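Local coordinates for malonyl CoA:acyl carrier protein malonyltransferase (Streptomyces coelicolor, PDB 1NM2) that probably transfers the malonyl group of malonyl-CoA to holo acyl carrier protein, supplying malonyl units for fatty acid biosynthesis, at residues V6-G11 against I274-G279; A95-G100 against V256-C261; M138-G143 against V193-A198. One frame throughout, in Å; residues are numbered along the deposited sequence.

Contact 1: V6-G11 against I274-G279; sequences VAPGQG and IEVCPG
Val6 and Glu275 lie beside each other as a parallel beta bridge, and the carbonyl O of Val6 accepts the N-H of Val276 at 2.9 Å. Val6 N donates in turn to Ile274 O, one residue before Glu275, at 3.0 Å. The side chain to follow is Glu275. Its CB rests against Val6 CG2 at 3.8 Å. With CG anti to the backbone N (chi1 171°), the chain runs extended past the end of the strand: CG passes Val6 O at 4.0 Å, and OE2 reaches Pro8 CB at 3.5 Å. Both oxygens find their polar partners beyond the bridge. OE1 is bonded to Gly280 N and Thr283 OG1, OE2 to Leu282 N, and this start of helix 281-289 would probably stabilise a charged carboxylate. Pro8 sits between the carboxylate and the Pro278 carbonyl, its CG 3.4 Å from Pro278 O. On its flank, Val276 CG2 touches Ala7 CB at 3.6 Å. Pro278 follows a cis peptide, which bends the second chain sharply as it leaves the strand. The contact joins neighbouring strands of the parallel sheet in the alpha/beta hydrolase-like core.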
loop_
_atom_site.group_PDB
_atom_site.type_symbol
_atom_site.label_atom_id
_atom_site.label_comp_id
_atom_site.label_asym_id
_atom_site.label_seq_id
_atom_site.Cartn_x
_atom_site.Cartn_y
_atom_site.Cartn_z
ATOM N N VAL A 6 -9.332 -2.878 2.657
ATOM C CA VAL A 6 -8.061 -2.207 2.412
ATOM C C VAL A 6 -6.917 -3.176 2.106
ATOM O O VAL A 6 -6.938 -4.338 2.515
ATOM C CB VAL A 6 -7.642 -1.306 3.610
ATOM C CG1 VAL A 6 -8.751 -0.297 3.924
ATOM C CG2 VAL A 6 -7.319 -2.160 4.830
ATOM N N ALA A 7 -5.926 -2.688 1.366
ATOM C CA ALA A 7 -4.765 -3.492 0.987
ATOM C C ALA A 7 -3.490 -2.807 1.485
ATOM O O ALA A 7 -3.351 -1.587 1.369
ATOM C CB ALA A 7 -4.717 -3.648 -0.529
ATOM N N PRO A 8 -2.538 -3.586 2.033
ATOM C CA PRO A 8 -1.276 -3.051 2.552
ATOM C C PRO A 8 -0.235 -2.644 1.512
ATOM O O PRO A 8 -0.428 -2.822 0.303
ATOM C CB PRO A 8 -0.778 -4.176 3.451
ATOM C CG PRO A 8 -1.195 -5.393 2.685
ATOM C CD PRO A 8 -2.602 -5.048 2.213
ATOM N N GLY A 9 0.870 -2.090 2.009
ATOM C CA GLY A 9 1.963 -1.653 1.156
ATOM C C GLY A 9 3.273 -2.317 1.543
ATOM O O GLY A 9 3.283 -3.252 2.349
ATOM N N GLN A 10 4.380 -1.832 0.978
ATOM C CA GLN A 10 5.701 -2.397 1.257
ATOM C C GLN A 10 6.013 -2.487 2.738
ATOM O O GLN A 10 5.702 -1.577 3.513
ATOM C CB GLN A 10 6.803 -1.588 0.565
ATOM C CG GLN A 10 6.928 -1.858 -0.924
ATOM C CD GLN A 10 8.249 -1.377 -1.492
ATOM O OE1 GLN A 10 9.319 -1.790 -1.043
ATOM N NE2 GLN A 10 8.182 -0.506 -2.485
ATOM N N GLY A 11 6.655 -3.588 3.120
ATOM C CA GLY A 11 6.993 -3.803 4.514
ATOM C C GLY A 11 6.106 -4.879 5.106
ATOM O O GLY A 11 6.493 -5.564 6.050
ATOM N N ILE A 274 -11.576 -4.891 6.734
ATOM C CA ILE A 274 -10.876 -6.136 6.473
ATOM C C ILE A 274 -9.664 -5.770 5.623
ATOM O O ILE A 274 -9.797 -5.110 4.592
ATOM C CB ILE A 274 -11.762 -7.137 5.695
ATOM C CG1 ILE A 274 -12.904 -7.624 6.587
ATOM C CG2 ILE A 274 -10.922 -8.317 5.217
ATOM C CD1 ILE A 274 -13.871 -8.560 5.894
ATOM N N GLU A 275 -8.483 -6.164 6.080
ATOM C CA GLU A 275 -7.249 -5.899 5.351
ATOM C C GLU A 275 -6.844 -7.194 4.643
ATOM O O GLU A 275 -6.701 -8.237 5.282
ATOM C CB GLU A 275 -6.161 -5.455 6.334
ATOM C CG GLU A 275 -4.763 -5.347 5.746
ATOM C CD GLU A 275 -3.731 -4.919 6.778
ATOM O OE1 GLU A 275 -3.927 -5.211 7.983
ATOM O OE2 GLU A 275 -2.721 -4.305 6.382
ATOM N N VAL A 276 -6.672 -7.141 3.326
ATOM C CA VAL A 276 -6.303 -8.342 2.586
ATOM C C VAL A 276 -4.881 -8.791 2.905
ATOM O O VAL A 276 -4.144 -8.106 3.613
ATOM C CB VAL A 276 -6.459 -8.138 1.050
ATOM C CG1 VAL A 276 -7.921 -7.841 0.728
ATOM C CG2 VAL A 276 -5.552 -6.994 0.561
ATOM N N CYS A 277 -4.503 -9.954 2.388
ATOM C CA CYS A 277 -3.177 -10.504 2.629
ATOM C C CYS A 277 -2.092 -9.678 1.947
ATOM O O CYS A 277 -2.242 -9.268 0.796
ATOM C CB CYS A 277 -3.121 -11.950 2.123
ATOM S SG CYS A 277 -1.512 -12.736 2.299
ATOM N N PRO A 278 -0.972 -9.426 2.644
ATOM C CA PRO A 278 -0.627 -9.839 4.009
ATOM C C PRO A 278 -1.042 -8.763 5.013
ATOM O O PRO A 278 -0.437 -7.694 5.073
ATOM C CB PRO A 278 0.882 -10.018 3.929
ATOM C CG PRO A 278 1.278 -8.882 3.027
ATOM C CD PRO A 278 0.213 -8.898 1.940
ATOM N N GLY A 279 -2.074 -9.054 5.799
ATOM C CA GLY A 279 -2.573 -8.083 6.754
ATOM C C GLY A 279 -1.830 -7.941 8.065
ATOM O O GLY A 279 -0.906 -8.700 8.367
#

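Contact 2: A95-G100 against V256-C261; sequences AGHSVG and VRWDLC. With ACY (acetic acid), chain D.
His97 and Val256 meet through a CH-pi contact: CG1 of Val256 sits over one face of the imidazole, 3.8 Å from its centroid and displaced toward the rim, nearest to NE2. Val256 CG1 stands anti to its backbone N (chi1 172°), which brings this methyl to the ring. NE2 is hydrogen-bonded to Asn164 OD1.

The aromatic pair is oblique. The planes of His97 and of the five-membered ring of Trp258 lie at 51°, and His97 CD2 comes 3.8 Å from Trp258 CG. Cys261 CB packs over the indole face turned away from His97.

Further packing is at the benzo end of the indole, where CH2 lies 4.0 Å from Ala95 CB and CZ3 is 3.3 Å from Gly96 O, a carbonyl that accepts from Asn232 ND2.

Among polar contacts, Ser98 OG is modelled as hydrogen-bonded to OXT of a bound acetate at 2.4 Å, so short that the distance is doubtful, and also to His202 NE2 and Arg123 NH2. Arg257 grips Asp259 side-on: NH1 meets OD1, which lies in the guanidinium plane, at 2.6 Å, and NE meets OD2 from a tilted position.

Gly96, Ser98 and Gly100 fit a nucleophile elbow, turning from strand 93-96 into helix 100-107. Facing them, strand 256-257 pairs with strand 159-165 and leads straight into helix 258-267, while Leu282 and Leu285 of helix 281-289 pack against Trp258.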
loop_
_atom_site.group_PDB
_atom_site.type_symbol
_atom_site.label_atom_id
_atom_site.label_comp_id
_atom_site.label_asym_id
_atom_site.label_seq_id
_atom_site.Cartn_x
_atom_site.Cartn_y
_atom_site.Cartn_z
ATOM N N ALA A 95 -9.615 0.965 -0.328
ATOM C CA ALA A 95 -8.454 1.846 -0.268
ATOM C C ALA A 95 -7.220 1.001 0.038
ATOM O O ALA A 95 -7.334 -0.182 0.377
ATOM C CB ALA A 95 -8.654 2.918 0.803
ATOM N N GLY A 96 -6.044 1.596 -0.100
ATOM C CA GLY A 96 -4.825 0.857 0.167
ATOM C C GLY A 96 -3.670 1.792 0.449
ATOM O O GLY A 96 -3.738 2.975 0.125
ATOM N N HIS A 97 -2.607 1.258 1.045
ATOM C CA HIS A 97 -1.445 2.069 1.381
ATOM C C HIS A 97 -0.373 1.997 0.290
ATOM O O HIS A 97 0.282 0.975 0.122
ATOM C CB HIS A 97 -0.870 1.611 2.727
ATOM C CG HIS A 97 -0.027 2.646 3.405
ATOM N ND1 HIS A 97 1.242 2.974 2.975
ATOM C CD2 HIS A 97 -0.288 3.452 4.460
ATOM C CE1 HIS A 97 1.726 3.938 3.740
ATOM N NE2 HIS A 97 0.817 4.247 4.648
ATOM N N SER A 98 -0.215 3.098 -0.439
ATOM C CA SER A 98 0.759 3.209 -1.525
ATOM C C SER A 98 0.535 2.144 -2.603
ATOM O O SER A 98 -0.336 2.306 -3.455
ATOM C CB SER A 98 2.184 3.113 -0.972
ATOM O OG SER A 98 3.115 3.589 -1.931
ATOM N N VAL A 99 1.311 1.064 -2.581
ATOM C CA VAL A 99 1.133 0.006 -3.578
ATOM C C VAL A 99 -0.264 -0.594 -3.421
ATOM O O VAL A 99 -0.863 -1.073 -4.389
ATOM C CB VAL A 99 2.168 -1.145 -3.422
ATOM C CG1 VAL A 99 3.572 -0.590 -3.421
ATOM C CG2 VAL A 99 1.898 -1.925 -2.153
ATOM N N GLY A 100 -0.777 -0.562 -2.196
ATOM C CA GLY A 100 -2.100 -1.102 -1.932
ATOM C C GLY A 100 -3.188 -0.372 -2.700
ATOM O O GLY A 100 -4.307 -0.876 -2.830
ATOM N N VAL A 256 1.883 10.076 1.340
ATOM C CA VAL A 256 0.764 9.159 1.543
ATOM C C VAL A 256 -0.039 9.663 2.746
ATOM O O VAL A 256 0.416 9.575 3.886
ATOM C CB VAL A 256 1.246 7.716 1.848
ATOM C CG1 VAL A 256 0.063 6.844 2.241
ATOM C CG2 VAL A 256 1.952 7.119 0.624
ATOM N N ARG A 257 -1.227 10.200 2.492
ATOM C CA ARG A 257 -2.056 10.700 3.578
ATOM C C ARG A 257 -3.046 9.641 4.032
ATOM O O ARG A 257 -4.256 9.780 3.833
ATOM C CB ARG A 257 -2.802 11.968 3.150
ATOM C CG ARG A 257 -1.875 13.159 2.909
ATOM C CD ARG A 257 -1.010 13.429 4.138
ATOM N NE ARG A 257 -1.813 13.792 5.301
ATOM C CZ ARG A 257 -2.418 14.967 5.456
ATOM N NH1 ARG A 257 -3.135 15.211 6.549
ATOM N NH2 ARG A 257 -2.295 15.907 4.528
ATOM N N TRP A 258 -2.526 8.582 4.642
ATOM C CA TRP A 258 -3.377 7.503 5.127
ATOM C C TRP A 258 -4.241 8.023 6.270
ATOM O O TRP A 258 -5.333 7.506 6.523
ATOM C CB TRP A 258 -2.538 6.314 5.604
ATOM C CG TRP A 258 -3.389 5.119 5.917
ATOM C CD1 TRP A 258 -3.612 4.560 7.145
ATOM C CD2 TRP A 258 -4.185 4.379 4.988
ATOM N NE1 TRP A 258 -4.506 3.516 7.038
ATOM C CE2 TRP A 258 -4.871 3.382 5.723
ATOM C CE3 TRP A 258 -4.390 4.463 3.604
ATOM C CZ2 TRP A 258 -5.747 2.473 5.118
ATOM C CZ3 TRP A 258 -5.262 3.561 3.001
ATOM C CH2 TRP A 258 -5.929 2.576 3.761
ATOM N N ASP A 259 -3.753 9.057 6.953
ATOM C CA ASP A 259 -4.503 9.661 8.046
ATOM C C ASP A 259 -5.852 10.170 7.527
ATOM O O ASP A 259 -6.904 9.936 8.134
ATOM C CB ASP A 259 -3.716 10.830 8.662
ATOM C CG ASP A 259 -3.449 11.952 7.670
ATOM O OD1 ASP A 259 -3.598 13.131 8.062
ATOM O OD2 ASP A 259 -3.081 11.666 6.507
ATOM N N LEU A 260 -5.816 10.860 6.393
ATOM C CA LEU A 260 -7.027 11.406 5.791
ATOM C C LEU A 260 -7.932 10.310 5.242
ATOM O O LEU A 260 -9.148 10.468 5.191
ATOM C CB LEU A 260 -6.663 12.393 4.681
ATOM C CG LEU A 260 -5.913 13.626 5.202
ATOM C CD1 LEU A 260 -5.558 14.555 4.051
ATOM C CD2 LEU A 260 -6.783 14.336 6.230
ATOM N N CYS A 261 -7.338 9.204 4.815
ATOM C CA CYS A 261 -8.134 8.105 4.299
ATOM C C CYS A 261 -8.992 7.553 5.443
ATOM O O CYS A 261 -10.176 7.266 5.256
ATOM C CB CYS A 261 -7.227 7.014 3.723
ATOM S SG CYS A 261 -6.416 7.492 2.172
HETATM C C ACY D . 6.011 2.512 -1.753
HETATM O O ACY D . 6.729 1.429 -1.813
HETATM O OXT ACY D . 5.327 3.038 -2.695
HETATM C CH3 ACY D . 6.020 3.177 -0.386
#

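Contact 3: M138-G143 against V193-A198; sequences MSALLG and VPLKVA
Antiparallel pairing at the edge of the mixed sheet joins Ser139 and Ala140 of strand 136-143 to Pro194 and Val193 of the outermost strand 189-194, in what is, as in related acyltransferases, probably the ferredoxin-like small subdomain. Ala140 and Val193 form a hydrogen-bonded pair: Ala140 N donates to Val193 O at 2.7 Å, and Val193 N returns the bond to Ala140 O. Ser139 and Pro194 make the next, non-hydrogen-bonded pair, with Ser139 OG lying 3.3 Å from Pro194 CA on the face opposite Ala140. Beyond it, Leu195 N donates to Met138 O at 2.7 Å, almost straight at 177°, and carries the pairing on past the proline.

The apolar pairs lie on the face that carries Met138, Ala140 and Leu142. Leu195 bends back across strand 136-143: CD1 lies tight over the backbone, 3.1 Å from Ala140 N, and close to Ala140 CB, while CD2 meets Met138 CB at 4.0 Å. Its side chain also touches Val170 of strand 168-172, so it spans to the next strand over. An alanine here would probably open a gap over Ser139 CA and Ala140 N and leave Met138 CB with just one of its two methyl neighbours, Val197 CG2. Toward the other end, Leu142 CD1 meets Val193 CG2 at 3.6 Å, crossing obliquely.

Met138 and Val197 cross at about a right angle. The methionine CG stands beside its backbone N (chi1 -54°), and both CG and SD approach Val197 CG2, with CG at 3.8 Å. Phe201 and Ala172 also touch this side chain. A water accepts the N-H of Met138 and lies 2.9 Å from Leu195 O, to which it can donate.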
loop_
_atom_site.group_PDB
_atom_site.type_symbol
_atom_site.label_atom_id
_atom_site.label_comp_id
_atom_site.label_asym_id
_atom_site.label_seq_id
_atom_site.Cartn_x
_atom_site.Cartn_y
_atom_site.Cartn_z
ATOM N N MET A 138 14.044 6.698 3.772
ATOM C CA MET A 138 12.887 7.063 4.589
ATOM C C MET A 138 13.150 6.591 6.008
ATOM O O MET A 138 13.765 5.542 6.213
ATOM C CB MET A 138 11.612 6.379 4.077
ATOM C CG MET A 138 11.294 6.602 2.615
ATOM S SD MET A 138 9.902 5.562 2.062
ATOM C CE MET A 138 8.525 6.603 2.480
ATOM N N SER A 139 12.683 7.362 6.984
ATOM C CA SER A 139 12.853 7.002 8.387
ATOM C C SER A 139 11.594 7.357 9.158
ATOM O O SER A 139 11.014 8.419 8.952
ATOM C CB SER A 139 14.049 7.737 8.997
ATOM O OG SER A 139 15.262 7.352 8.373
ATOM N N ALA A 140 11.165 6.456 10.036
ATOM C CA ALA A 140 9.978 6.694 10.843
ATOM C C ALA A 140 10.382 7.438 12.107
ATOM O O ALA A 140 11.476 7.219 12.643
ATOM C CB ALA A 140 9.315 5.372 11.207
ATOM N N LEU A 141 9.508 8.328 12.568
ATOM C CA LEU A 141 9.755 9.091 13.784
ATOM C C LEU A 141 8.911 8.473 14.891
ATOM O O LEU A 141 7.685 8.445 14.795
ATOM C CB LEU A 141 9.359 10.558 13.592
ATOM C CG LEU A 141 10.306 11.495 12.835
ATOM C CD1 LEU A 141 10.625 10.952 11.462
ATOM C CD2 LEU A 141 9.653 12.864 12.725
ATOM N N LEU A 142 9.560 7.981 15.940
ATOM C CA LEU A 142 8.837 7.357 17.045
ATOM C C LEU A 142 8.674 8.327 18.211
ATOM O O LEU A 142 9.644 8.700 18.866
ATOM C CB LEU A 142 9.572 6.092 17.502
ATOM C CG LEU A 142 9.955 5.125 16.376
ATOM C CD1 LEU A 142 10.625 3.896 16.966
ATOM C CD2 LEU A 142 8.715 4.731 15.578
ATOM N N GLY A 143 7.433 8.728 18.461
ATOM C CA GLY A 143 7.153 9.667 19.531
ATOM C C GLY A 143 7.053 11.077 18.980
ATOM O O GLY A 143 7.235 11.294 17.782
ATOM N N VAL A 193 13.970 5.949 13.058
ATOM C CA VAL A 193 14.293 4.640 12.513
ATOM C C VAL A 193 14.227 4.536 10.999
ATOM O O VAL A 193 13.167 4.709 10.395
ATOM C CB VAL A 193 13.368 3.564 13.122
ATOM C CG1 VAL A 193 13.827 2.174 12.698
ATOM C CG2 VAL A 193 13.361 3.696 14.633
ATOM N N PRO A 194 15.370 4.246 10.363
ATOM C CA PRO A 194 15.413 4.118 8.904
ATOM C C PRO A 194 14.621 2.904 8.429
ATOM O O PRO A 194 14.725 1.821 9.003
ATOM C CB PRO A 194 16.912 4.009 8.607
ATOM C CG PRO A 194 17.469 3.394 9.850
ATOM C CD PRO A 194 16.716 4.113 10.946
ATOM N N LEU A 195 13.817 3.103 7.389
ATOM C CA LEU A 195 12.994 2.042 6.822
ATOM C C LEU A 195 13.783 1.219 5.810
ATOM O O LEU A 195 14.758 1.701 5.227
ATOM C CB LEU A 195 11.753 2.633 6.140
ATOM C CG LEU A 195 10.597 3.108 7.030
ATOM C CD1 LEU A 195 11.073 4.167 7.997
ATOM C CD2 LEU A 195 9.485 3.662 6.156
ATOM N N LYS A 196 13.350 -0.022 5.602
ATOM C CA LYS A 196 14.020 -0.914 4.662
ATOM C C LYS A 196 13.531 -0.656 3.237
ATOM O O LYS A 196 12.836 -1.483 2.643
ATOM C CB LYS A 196 13.769 -2.375 5.057
ATOM C CG LYS A 196 14.117 -2.693 6.512
ATOM C CD LYS A 196 13.813 -4.144 6.856
ATOM C CE LYS A 196 14.049 -4.437 8.334
ATOM N NZ LYS A 196 15.465 -4.227 8.755
ATOM N N VAL A 197 13.898 0.501 2.698
ATOM C CA VAL A 197 13.505 0.881 1.348
ATOM C C VAL A 197 14.712 1.404 0.583
ATOM O O VAL A 197 15.678 1.880 1.181
ATOM C CB VAL A 197 12.412 1.979 1.354
ATOM C CG1 VAL A 197 11.161 1.464 2.046
ATOM C CG2 VAL A 197 12.930 3.230 2.060
ATOM N N ALA A 198 14.631 1.334 -0.741
ATOM C CA ALA A 198 15.708 1.772 -1.617
ATOM C C ALA A 198 15.915 3.281 -1.669
ATOM O O ALA A 198 17.024 3.749 -1.939
ATOM C CB ALA A 198 15.465 1.235 -3.037
HETATM O O HOH W 1 15.899 4.181 4.253
#

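From the N terminus the chain enters strand 3-7, and contact 1 pairs its end with strand 272-275, closing a loop of 262 residues. Within that loop strand 93-96 comes next, lying beside strand 3-7 in the parallel sheet, so that Ala7 bonds to both Ala95 and His97. Contact 2 closes a second loop here, from the elbow to strand 256-257 and helix 258-267. Inside this one lies contact 3, which joins strand 136-143 to strand 189-194. The three loops thus nest one within another and none cross. Contact 1 pairs two neighbouring strands of the parallel sheet, contact 3 the mixed sheet at its outer edge, and contact 2 links the parallel sheet to the mixed one's other outermost strand, 256-257, and to helix 258-267.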